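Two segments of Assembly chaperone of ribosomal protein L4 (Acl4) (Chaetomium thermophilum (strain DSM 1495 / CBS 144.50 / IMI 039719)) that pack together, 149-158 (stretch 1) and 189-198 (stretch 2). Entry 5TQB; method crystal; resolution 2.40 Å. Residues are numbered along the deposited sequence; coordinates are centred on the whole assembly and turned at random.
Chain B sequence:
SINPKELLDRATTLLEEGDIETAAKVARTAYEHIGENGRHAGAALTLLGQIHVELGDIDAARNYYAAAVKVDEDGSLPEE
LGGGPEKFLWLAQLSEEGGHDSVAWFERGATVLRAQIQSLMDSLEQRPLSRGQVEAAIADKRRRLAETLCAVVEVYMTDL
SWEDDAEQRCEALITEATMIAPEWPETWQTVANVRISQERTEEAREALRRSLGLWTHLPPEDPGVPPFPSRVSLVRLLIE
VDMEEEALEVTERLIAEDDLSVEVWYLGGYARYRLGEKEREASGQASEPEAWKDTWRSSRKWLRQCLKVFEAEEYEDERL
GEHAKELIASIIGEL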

# COMPACT_ATOMS: atom_id res chain seq x y z
N LEU B 149 -17.06 10.97 0.92
CA LEU B 149 -17.57 11.80 2.00
C LEU B 149 -16.41 12.13 2.93
O LEU B 149 -16.27 13.27 3.37
CB LEU B 149 -18.70 11.08 2.74
CG LEU B 149 -19.88 10.66 1.85
CD1 LEU B 149 -20.94 9.93 2.66
CD2 LEU B 149 -20.49 11.85 1.13
N CYS B 150 -15.56 11.14 3.18
CA CYS B 150 -14.38 11.34 4.01
C CYS B 150 -13.44 12.35 3.37
O CYS B 150 -12.83 13.16 4.05
CB CYS B 150 -13.65 10.01 4.23
SG CYS B 150 -14.51 8.87 5.35
N ALA B 151 -13.33 12.30 2.04
CA ALA B 151 -12.49 13.26 1.35
C ALA B 151 -12.99 14.68 1.60
O ALA B 151 -12.19 15.61 1.76
CB ALA B 151 -12.44 12.96 -0.13
N VAL B 152 -14.31 14.85 1.63
CA VAL B 152 -14.91 16.16 1.88
C VAL B 152 -14.68 16.61 3.32
O VAL B 152 -14.41 17.78 3.58
CB VAL B 152 -16.42 16.15 1.55
CG1 VAL B 152 -17.06 17.49 1.87
CG2 VAL B 152 -16.63 15.83 0.08
N VAL B 153 -14.79 15.67 4.26
CA VAL B 153 -14.48 15.94 5.66
C VAL B 153 -13.11 16.59 5.79
O VAL B 153 -12.95 17.58 6.51
CB VAL B 153 -14.53 14.64 6.51
CG1 VAL B 153 -13.91 14.85 7.89
CG2 VAL B 153 -15.96 14.13 6.65
N GLU B 154 -12.13 16.04 5.08
CA GLU B 154 -10.75 16.49 5.19
C GLU B 154 -10.53 17.87 4.56
O GLU B 154 -9.63 18.61 4.97
CB GLU B 154 -9.80 15.45 4.58
CG GLU B 154 -9.73 14.14 5.39
CD GLU B 154 -9.27 12.93 4.57
OE1 GLU B 154 -8.74 13.12 3.45
OE2 GLU B 154 -9.44 11.78 5.05
N VAL B 155 -11.35 18.22 3.57
CA VAL B 155 -11.30 19.58 3.01
C VAL B 155 -11.79 20.58 4.06
O VAL B 155 -11.23 21.67 4.20
CB VAL B 155 -12.15 19.71 1.73
CG1 VAL B 155 -12.08 21.12 1.19
CG2 VAL B 155 -11.68 18.73 0.67
N TYR B 156 -12.84 20.21 4.80
CA TYR B 156 -13.41 21.11 5.79
C TYR B 156 -12.55 21.23 7.04
O TYR B 156 -12.76 22.13 7.85
CB TYR B 156 -14.83 20.67 6.17
CG TYR B 156 -15.88 21.19 5.22
CD1 TYR B 156 -16.23 22.54 5.21
CD2 TYR B 156 -16.51 20.35 4.32
CE1 TYR B 156 -17.18 23.02 4.33
CE2 TYR B 156 -17.46 20.83 3.44
CZ TYR B 156 -17.79 22.16 3.45
OH TYR B 156 -18.74 22.62 2.57
N MSE B 157 -11.57 20.34 7.18
CA MSE B 157 -10.63 20.40 8.30
C MSE B 157 -9.28 20.94 7.84
O MSE B 157 -8.33 20.98 8.62
CB MSE B 157 -10.47 19.03 8.94
CG MSE B 157 -11.75 18.47 9.53
SE MSE B 157 -11.50 16.74 10.38
CE MSE B 157 -10.48 17.33 11.93
N THR B 158 -9.21 21.35 6.57
CA THR B 158 -8.05 22.05 6.05
C THR B 158 -8.49 23.32 5.30
O THR B 158 -8.65 24.37 5.91
CB THR B 158 -7.18 21.15 5.14
OG1 THR B 158 -7.99 20.52 4.13
CG2 THR B 158 -6.48 20.07 5.99
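Stretch 2, residues 189-198: QTVANVRISQ

Stretch 2 lies along stretch 1 as a nearly parallel helix, held by a narrow strip of van der Waals contacts, with V153, V194 and M157 as its apolar part, rather than by any clear hydrogen bond across the pair. It illustrates how two helices running the same way can share a small interface, here 337 Å² summed over both sides, by facing each other with residues three or four positions apart. Residues 189 to 197 are helical, continuing a helix that begins earlier in the chain, and backbone hydrogen bonds such as V194 N to T190 O (3.2 Å) hold its turns. The axis runs 20° from that of the first helix, with a closest approach of 10.4 Å. The backbones come nearest at T190, whose CA is 6.2 Å from the CA of C150. The CA-to-CB bond of T190 points toward stretch 1, and its CG2 lies 3.7 Å from V153 CG1. One turn on, V194 CG2 reaches the same V153 CG1 at 3.8 Å, so V153 packs against both T190 and V194. Beyond, the long side chain of M157, a selenomethionine, reaches across to stretch 2: its SE lies 4.2 Å from V194 CG2, while its CE reaches N193 O at 3.4 Å and S197 OG at 3.1 Å. The CA-to-CB bonds of V191 and R195 point away, and neither residue touches stretch 1.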

# COMPACT_ATOMS: atom_id res chain seq x y z
N GLN B 189 -11.59 5.65 10.65
CA GLN B 189 -10.39 6.46 10.66
C GLN B 189 -10.79 7.93 10.62
O GLN B 189 -10.24 8.77 11.34
CB GLN B 189 -9.54 6.10 9.44
CG GLN B 189 -8.11 6.52 9.54
CD GLN B 189 -7.23 5.73 8.59
OE1 GLN B 189 -7.16 4.50 8.66
NE2 GLN B 189 -6.56 6.43 7.69
N THR B 190 -11.77 8.24 9.77
CA THR B 190 -12.21 9.61 9.56
C THR B 190 -13.05 10.09 10.74
O THR B 190 -13.05 11.27 11.06
CB THR B 190 -13.00 9.74 8.24
OG1 THR B 190 -12.17 9.31 7.16
CG2 THR B 190 -13.43 11.18 7.99
N VAL B 191 -13.77 9.17 11.37
CA VAL B 191 -14.52 9.49 12.57
C VAL B 191 -13.52 9.94 13.64
O VAL B 191 -13.75 10.93 14.34
CB VAL B 191 -15.35 8.28 13.06
CG1 VAL B 191 -15.82 8.45 14.50
CG2 VAL B 191 -16.55 8.06 12.15
N ALA B 192 -12.41 9.23 13.75
CA ALA B 192 -11.39 9.55 14.74
C ALA B 192 -10.78 10.92 14.46
O ALA B 192 -10.56 11.71 15.39
CB ALA B 192 -10.30 8.49 14.74
N ASN B 193 -10.52 11.20 13.19
CA ASN B 193 -9.96 12.47 12.76
C ASN B 193 -10.79 13.62 13.30
O ASN B 193 -10.26 14.53 13.93
CB ASN B 193 -9.92 12.54 11.23
CG ASN B 193 -8.69 13.26 10.71
OD1 ASN B 193 -8.14 14.14 11.37
ND2 ASN B 193 -8.25 12.87 9.52
N VAL B 194 -12.10 13.54 13.08
CA VAL B 194 -13.04 14.54 13.59
C VAL B 194 -13.00 14.64 15.11
O VAL B 194 -12.85 15.72 15.67
CB VAL B 194 -14.49 14.21 13.14
CG1 VAL B 194 -15.49 15.18 13.78
CG2 VAL B 194 -14.61 14.26 11.62
N ARG B 195 -13.13 13.49 15.78
CA ARG B 195 -13.13 13.43 17.24
C ARG B 195 -11.93 14.13 17.87
O ARG B 195 -12.08 14.90 18.82
CB ARG B 195 -13.19 11.97 17.69
CG ARG B 195 -14.51 11.28 17.38
CD ARG B 195 -15.61 11.72 18.33
NE ARG B 195 -16.89 11.07 18.03
CZ ARG B 195 -17.77 11.52 17.15
NH1 ARG B 195 -17.53 12.62 16.46
NH2 ARG B 195 -18.91 10.86 16.95
N ILE B 196 -10.73 13.87 17.34
CA ILE B 196 -9.50 14.49 17.82
C ILE B 196 -9.64 16.01 17.84
O ILE B 196 -9.35 16.67 18.84
CB ILE B 196 -8.29 14.12 16.93
CG1 ILE B 196 -7.97 12.63 17.07
CG2 ILE B 196 -7.05 14.93 17.32
CD1 ILE B 196 -7.04 12.08 15.98
N SER B 197 -10.10 16.56 16.72
CA SER B 197 -10.30 18.00 16.62
C SER B 197 -11.49 18.49 17.43
O SER B 197 -11.70 19.70 17.56
CB SER B 197 -10.44 18.41 15.15
OG SER B 197 -9.17 18.49 14.54
N GLN B 198 -12.27 17.56 17.98
CA GLN B 198 -13.37 17.91 18.88
C GLN B 198 -12.96 17.73 20.33
O GLN B 198 -13.80 17.80 21.23
CB GLN B 198 -14.59 17.03 18.59
CG GLN B 198 -15.27 17.33 17.28
CD GLN B 198 -16.42 16.38 17.01
OE1 GLN B 198 -16.32 15.18 17.27
NE2 GLN B 198 -17.53 16.92 16.51